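PDB 4LXR: protein toll from Drosophila melanogaster, which binds the cleaved, active form of the cytokine Spaetzle at the cell surface and so triggers Toll signalling in dorsal-ventral patterning and antifungal defence. Local coordinates for residues A[536-550]-A[580-592]. Residues are numbered along the deposited sequence; the frame is centred on the assembly and turned at random.
Sequences LVCDCTILWFIQLVR and PVRQIEPQTLICP
The guanidinium of Arg550 lies across the ring of Pro586, whose CD sits 3.5 Å above one face, toward the rim; Ile584 O comes in obliquely, 3.7 Å from NE, and the carbonyl O of Arg582 lies more distantly at the edge, near the plane. Bends at chi2 and chi3 fold the arginine back so that NH2 also donates to Gln547 OE1 at 2.9 Å, in the plane of that carbonyl. The same OE1 touches Pro586 CG. With an alanine at Arg550, Gln547 OE1 is likely to lose this donor and its amide to turn more freely, while Pro586 CG and CD lose the guanidinium packed on them. The Phe545 ring has Val549 CG2 over one face, and Val581 CG1 approaches its CE2 obliquely. Val581 is wedged between helix 543-549 and Leu536: CG1 meets Ile546 CD1 and Val549 CG1, each at 3.6 Å, whereas CG2 faces Leu536 CD2. This is the hydrophobic interior of a cysteine-rich LRRCT module, which caps the first run of leucine-rich repeats in the Toll ectodomain; the loop leading into its short helix is tied down by two disulfides, Cys540 to Cys591 of the returning chain and Cys538 to Cys570. Cys538 offers its sulfur to Ile584 CD1. Leu589 packs against the first turn of the helix, CD1 3.6 Å from Leu543 CA and CD2 turned to the Cys538 carbonyl. Beyond it, Cys540 SG and Cys591 SG are joined at 2.0 Å, with a chi3 of -106°. Asp539 packs its CB on Cys591 SG, and its OD1 accepts from Thr541 N in an Asx turn. A water links the two backbones, donating to Cys538 O and accepting from Ile590 N at 3.0 Å.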
loop_
_atom_site.group_PDB
_atom_site.type_symbol
_atom_site.label_atom_id
_atom_site.label_comp_id
_atom_site.label_asym_id
_atom_site.label_seq_id
_atom_site.Cartn_x
_atom_site.Cartn_y
_atom_site.Cartn_z
ATOM N N LEU A 536 10.910 2.169 -24.161
ATOM C CA LEU A 536 12.283 2.131 -24.662
ATOM C C LEU A 536 12.386 1.842 -26.158
ATOM O O LEU A 536 11.761 0.906 -26.665
ATOM C CB LEU A 536 13.084 1.092 -23.881
ATOM C CG LEU A 536 14.601 1.162 -24.017
ATOM C CD1 LEU A 536 15.127 2.460 -23.413
ATOM C CD2 LEU A 536 15.237 -0.046 -23.361
ATOM N N VAL A 537 13.155 2.670 -26.864
ATOM C CA VAL A 537 13.457 2.416 -28.272
ATOM C C VAL A 537 14.704 1.533 -28.336
ATOM O O VAL A 537 15.796 1.959 -27.956
ATOM C CB VAL A 537 13.682 3.726 -29.077
ATOM C CG1 VAL A 537 14.222 3.413 -30.469
ATOM C CG2 VAL A 537 12.386 4.539 -29.179
ATOM N N CYS A 538 14.532 0.294 -28.781
ATOM C CA CYS A 538 15.637 -0.660 -28.804
ATOM C C CYS A 538 16.399 -0.644 -30.126
ATOM O O CYS A 538 16.215 -1.514 -30.978
ATOM C CB CYS A 538 15.141 -2.064 -28.477
ATOM S SG CYS A 538 14.448 -2.194 -26.818
ATOM N N ASP A 539 17.242 0.373 -30.279
ATOM C CA ASP A 539 18.100 0.525 -31.442
ATOM C C ASP A 539 19.572 0.481 -31.020
ATOM O O ASP A 539 19.879 0.196 -29.861
ATOM C CB ASP A 539 17.750 1.796 -32.243
ATOM C CG ASP A 539 17.847 3.083 -31.424
ATOM O OD1 ASP A 539 18.505 3.110 -30.365
ATOM O OD2 ASP A 539 17.262 4.096 -31.865
ATOM N N CYS A 540 20.479 0.751 -31.953
ATOM C CA CYS A 540 21.910 0.639 -31.675
ATOM C C CYS A 540 22.389 1.524 -30.514
ATOM O O CYS A 540 23.498 1.338 -29.997
ATOM C CB CYS A 540 22.718 0.939 -32.940
ATOM S SG CYS A 540 22.514 2.616 -33.571
ATOM N N THR A 541 21.545 2.467 -30.087
ATOM C CA THR A 541 21.956 3.470 -29.096
ATOM C C THR A 541 21.875 2.994 -27.642
ATOM O O THR A 541 22.366 3.675 -26.739
ATOM C CB THR A 541 21.179 4.813 -29.252
ATOM O OG1 THR A 541 19.803 4.621 -28.907
ATOM C CG2 THR A 541 21.265 5.323 -30.682
ATOM N N ILE A 542 21.267 1.833 -27.413
ATOM C CA ILE A 542 21.127 1.326 -26.052
ATOM C C ILE A 542 21.988 0.100 -25.820
ATOM O O ILE A 542 21.750 -0.661 -24.871
ATOM C CB ILE A 542 19.652 1.002 -25.678
ATOM C CG1 ILE A 542 19.124 -0.177 -26.491
ATOM C CG2 ILE A 542 18.767 2.228 -25.864
ATOM C CD1 ILE A 542 17.874 -0.795 -25.916
ATOM N N LEU A 543 22.998 -0.070 -26.678
ATOM C CA LEU A 543 23.849 -1.261 -26.676
ATOM C C LEU A 543 24.454 -1.561 -25.310
ATOM O O LEU A 543 24.298 -2.660 -24.786
ATOM C CB LEU A 543 24.972 -1.140 -27.716
ATOM C CG LEU A 543 26.098 -2.172 -27.571
ATOM C CD1 LEU A 543 25.585 -3.589 -27.797
ATOM C CD2 LEU A 543 27.261 -1.856 -28.505
ATOM N N TRP A 544 25.135 -0.580 -24.730
ATOM C CA TRP A 544 25.881 -0.833 -23.502
ATOM C C TRP A 544 24.979 -1.002 -22.296
ATOM O O TRP A 544 25.317 -1.743 -21.376
ATOM C CB TRP A 544 26.980 0.213 -23.295
ATOM C CG TRP A 544 28.040 0.058 -24.343
ATOM C CD1 TRP A 544 28.308 0.906 -25.381
ATOM C CD2 TRP A 544 28.935 -1.056 -24.491
ATOM N NE1 TRP A 544 29.333 0.397 -26.153
ATOM C CE2 TRP A 544 29.735 -0.804 -25.628
ATOM C CE3 TRP A 544 29.148 -2.232 -23.763
ATOM C CZ2 TRP A 544 30.735 -1.692 -26.057
ATOM C CZ3 TRP A 544 30.145 -3.114 -24.188
ATOM C CH2 TRP A 544 30.923 -2.836 -25.326
ATOM N N PHE A 545 23.825 -0.337 -22.319
ATOM C CA PHE A 545 22.779 -0.592 -21.343
ATOM C C PHE A 545 22.336 -2.051 -21.396
ATOM O O PHE A 545 22.252 -2.722 -20.368
ATOM C CB PHE A 545 21.562 0.311 -21.576
ATOM C CG PHE A 545 20.360 -0.081 -20.763
ATOM C CD1 PHE A 545 20.337 0.127 -19.384
ATOM C CD2 PHE A 545 19.252 -0.667 -21.365
ATOM C CE1 PHE A 545 19.223 -0.231 -18.621
ATOM C CE2 PHE A 545 18.132 -1.026 -20.607
ATOM C CZ PHE A 545 18.124 -0.808 -19.232
ATOM N N ILE A 546 22.038 -2.536 -22.595
ATOM C CA ILE A 546 21.675 -3.938 -22.759
ATOM C C ILE A 546 22.783 -4.872 -22.258
ATOM O O ILE A 546 22.507 -5.851 -21.562
ATOM C CB ILE A 546 21.320 -4.267 -24.220
ATOM C CG1 ILE A 546 20.054 -3.515 -24.622
ATOM C CG2 ILE A 546 21.108 -5.760 -24.394
ATOM C CD1 ILE A 546 18.892 -3.800 -23.720
ATOM N N GLN A 547 24.035 -4.559 -22.586
ATOM C CA GLN A 547 25.153 -5.367 -22.094
ATOM C C GLN A 547 25.250 -5.284 -20.565
ATOM O O GLN A 547 25.574 -6.270 -19.908
ATOM C CB GLN A 547 26.484 -4.952 -22.743
ATOM C CG GLN A 547 26.539 -5.024 -24.273
ATOM C CD GLN A 547 26.579 -6.442 -24.813
ATOM O OE1 GLN A 547 25.715 -7.263 -24.504
ATOM N NE2 GLN A 547 27.588 -6.736 -25.640
ATOM N N LEU A 548 24.965 -4.104 -20.012
ATOM C CA LEU A 548 24.944 -3.899 -18.562
ATOM C C LEU A 548 23.877 -4.776 -17.925
ATOM O O LEU A 548 24.129 -5.457 -16.931
ATOM C CB LEU A 548 24.683 -2.422 -18.226
ATOM C CG LEU A 548 24.703 -1.899 -16.780
ATOM C CD1 LEU A 548 23.376 -2.093 -16.054
ATOM C CD2 LEU A 548 25.820 -2.555 -15.999
ATOM N N VAL A 549 22.685 -4.751 -18.511
ATOM C CA VAL A 549 21.552 -5.516 -18.005
ATOM C C VAL A 549 21.850 -7.015 -17.959
ATOM O O VAL A 549 21.404 -7.718 -17.053
ATOM C CB VAL A 549 20.266 -5.215 -18.821
ATOM C CG1 VAL A 549 19.299 -6.387 -18.783
ATOM C CG2 VAL A 549 19.602 -3.933 -18.306
ATOM N N ARG A 550 22.625 -7.501 -18.920
ATOM C CA ARG A 550 23.018 -8.905 -18.905
ATOM C C ARG A 550 24.396 -9.101 -18.254
ATOM O O ARG A 550 24.728 -8.434 -17.275
ATOM C CB ARG A 550 22.932 -9.520 -20.310
ATOM C CG ARG A 550 23.576 -8.701 -21.411
ATOM C CD ARG A 550 22.756 -8.747 -22.706
ATOM N NE ARG A 550 22.667 -10.081 -23.302
ATOM C CZ ARG A 550 23.622 -10.640 -24.046
ATOM N NH1 ARG A 550 23.446 -11.854 -24.549
ATOM N NH2 ARG A 550 24.756 -9.993 -24.282
ATOM N N PRO A 580 11.313 -8.269 -23.517
ATOM C CA PRO A 580 11.996 -7.726 -22.339
ATOM C C PRO A 580 13.491 -7.527 -22.557
ATOM O O PRO A 580 14.180 -8.392 -23.105
ATOM C CB PRO A 580 11.743 -8.791 -21.268
ATOM C CG PRO A 580 10.479 -9.455 -21.701
ATOM C CD PRO A 580 10.557 -9.492 -23.196
ATOM N N VAL A 581 13.968 -6.376 -22.098
ATOM C CA VAL A 581 15.342 -5.919 -22.290
ATOM C C VAL A 581 16.443 -6.963 -22.039
ATOM O O VAL A 581 17.455 -6.982 -22.741
ATOM C CB VAL A 581 15.582 -4.623 -21.474
ATOM C CG1 VAL A 581 16.932 -4.627 -20.784
ATOM C CG2 VAL A 581 15.419 -3.410 -22.367
ATOM N N ARG A 582 16.236 -7.837 -21.057
ATOM C CA ARG A 582 17.217 -8.874 -20.738
ATOM C C ARG A 582 17.348 -9.895 -21.874
ATOM O O ARG A 582 18.441 -10.402 -22.144
ATOM C CB ARG A 582 16.859 -9.573 -19.418
ATOM C CG ARG A 582 17.999 -10.381 -18.809
ATOM C CD ARG A 582 17.648 -10.957 -17.434
ATOM N NE ARG A 582 16.589 -11.965 -17.490
ATOM C CZ ARG A 582 16.305 -12.816 -16.505
ATOM N NH1 ARG A 582 17.005 -12.798 -15.376
ATOM N NH2 ARG A 582 15.321 -13.695 -16.649
ATOM N N GLN A 583 16.231 -10.172 -22.545
ATOM C CA GLN A 583 16.181 -11.184 -23.599
ATOM C C GLN A 583 16.772 -10.712 -24.925
ATOM O O GLN A 583 16.893 -11.491 -25.868
ATOM C CB GLN A 583 14.738 -11.630 -23.837
ATOM C CG GLN A 583 14.084 -12.325 -22.659
ATOM C CD GLN A 583 12.677 -12.798 -22.985
ATOM O OE1 GLN A 583 11.924 -13.213 -22.101
ATOM N NE2 GLN A 583 12.314 -12.733 -24.263
ATOM N N ILE A 584 17.124 -9.436 -25.007
ATOM C CA ILE A 584 17.621 -8.883 -26.260
ATOM C C ILE A 584 19.025 -9.374 -26.579
ATOM O O ILE A 584 19.902 -9.393 -25.713
ATOM C CB ILE A 584 17.629 -7.353 -26.229
ATOM C CG1 ILE A 584 16.226 -6.830 -25.973
ATOM C CG2 ILE A 584 18.155 -6.781 -27.532
ATOM C CD1 ILE A 584 16.204 -5.348 -25.777
ATOM N N GLU A 585 19.228 -9.780 -27.826
ATOM C CA GLU A 585 20.556 -10.130 -28.298
ATOM C C GLU A 585 21.203 -8.882 -28.874
ATOM O O GLU A 585 20.616 -8.207 -29.719
ATOM C CB GLU A 585 20.473 -11.259 -29.320
ATOM C CG GLU A 585 19.616 -12.405 -28.808
ATOM C CD GLU A 585 19.767 -13.674 -29.607
ATOM O OE1 GLU A 585 20.559 -13.684 -30.572
ATOM O OE2 GLU A 585 19.089 -14.665 -29.260
ATOM N N PRO A 586 22.406 -8.554 -28.387
ATOM C CA PRO A 586 23.059 -7.269 -28.670
ATOM C C PRO A 586 23.295 -6.949 -30.156
ATOM O O PRO A 586 23.290 -5.768 -30.511
ATOM C CB PRO A 586 24.381 -7.358 -27.893
ATOM C CG PRO A 586 24.566 -8.817 -27.566
ATOM C CD PRO A 586 23.186 -9.384 -27.452
ATOM N N GLN A 587 23.484 -7.957 -31.009
ATOM C CA GLN A 587 23.701 -7.680 -32.431
ATOM C C GLN A 587 22.401 -7.346 -33.176
ATOM O O GLN A 587 22.424 -7.023 -34.362
ATOM C CB GLN A 587 24.461 -8.824 -33.126
ATOM C CG GLN A 587 23.636 -10.062 -33.429
ATOM C CD GLN A 587 23.372 -10.919 -32.207
ATOM O OE1 GLN A 587 23.888 -10.655 -31.118
ATOM N NE2 GLN A 587 22.554 -11.951 -32.379
ATOM N N THR A 588 21.279 -7.407 -32.465
ATOM C CA THR A 588 19.972 -7.093 -33.034
ATOM C C THR A 588 19.715 -5.599 -32.978
ATOM O O THR A 588 18.837 -5.082 -33.671
ATOM C CB THR A 588 18.836 -7.785 -32.261
ATOM O OG1 THR A 588 19.269 -9.076 -31.822
ATOM C CG2 THR A 588 17.609 -7.942 -33.142
ATOM N N LEU A 589 20.476 -4.910 -32.136
ATOM C CA LEU A 589 20.270 -3.486 -31.914
ATOM C C LEU A 589 20.820 -2.700 -33.088
ATOM O O LEU A 589 22.028 -2.517 -33.205
ATOM C CB LEU A 589 20.958 -3.050 -30.626
ATOM C CG LEU A 589 20.516 -3.789 -29.360
ATOM C CD1 LEU A 589 21.351 -3.341 -28.180
ATOM C CD2 LEU A 589 19.041 -3.552 -29.081
ATOM N N ILE A 590 19.938 -2.239 -33.965
ATOM C CA ILE A 590 20.392 -1.556 -35.167
ATOM C C ILE A 590 19.809 -0.160 -35.351
ATOM O O ILE A 590 18.718 0.155 -34.869
ATOM C CB ILE A 590 20.127 -2.395 -36.436
ATOM C CG1 ILE A 590 18.624 -2.620 -36.622
ATOM C CG2 ILE A 590 20.913 -3.720 -36.375
ATOM C CD1 ILE A 590 18.269 -3.304 -37.941
ATOM N N CYS A 591 20.568 0.676 -36.047
ATOM C CA CYS A 591 20.101 1.992 -36.449
ATOM C C CYS A 591 20.196 2.116 -37.970
ATOM O O CYS A 591 21.266 1.921 -38.548
ATOM C CB CYS A 591 20.924 3.084 -35.765
ATOM S SG CYS A 591 20.611 3.247 -33.975
ATOM N N PRO A 592 19.069 2.423 -38.626
ATOM C CA PRO A 592 19.036 2.569 -40.087
ATOM C C PRO A 592 19.994 3.648 -40.609
ATOM O O PRO A 592 20.376 4.562 -39.883
ATOM C CB PRO A 592 17.582 2.974 -40.363
ATOM C CG PRO A 592 16.807 2.426 -39.203
ATOM C CD PRO A 592 17.728 2.536 -38.023
HETATM O O HOH W 1 17.085 -2.489 -33.085
#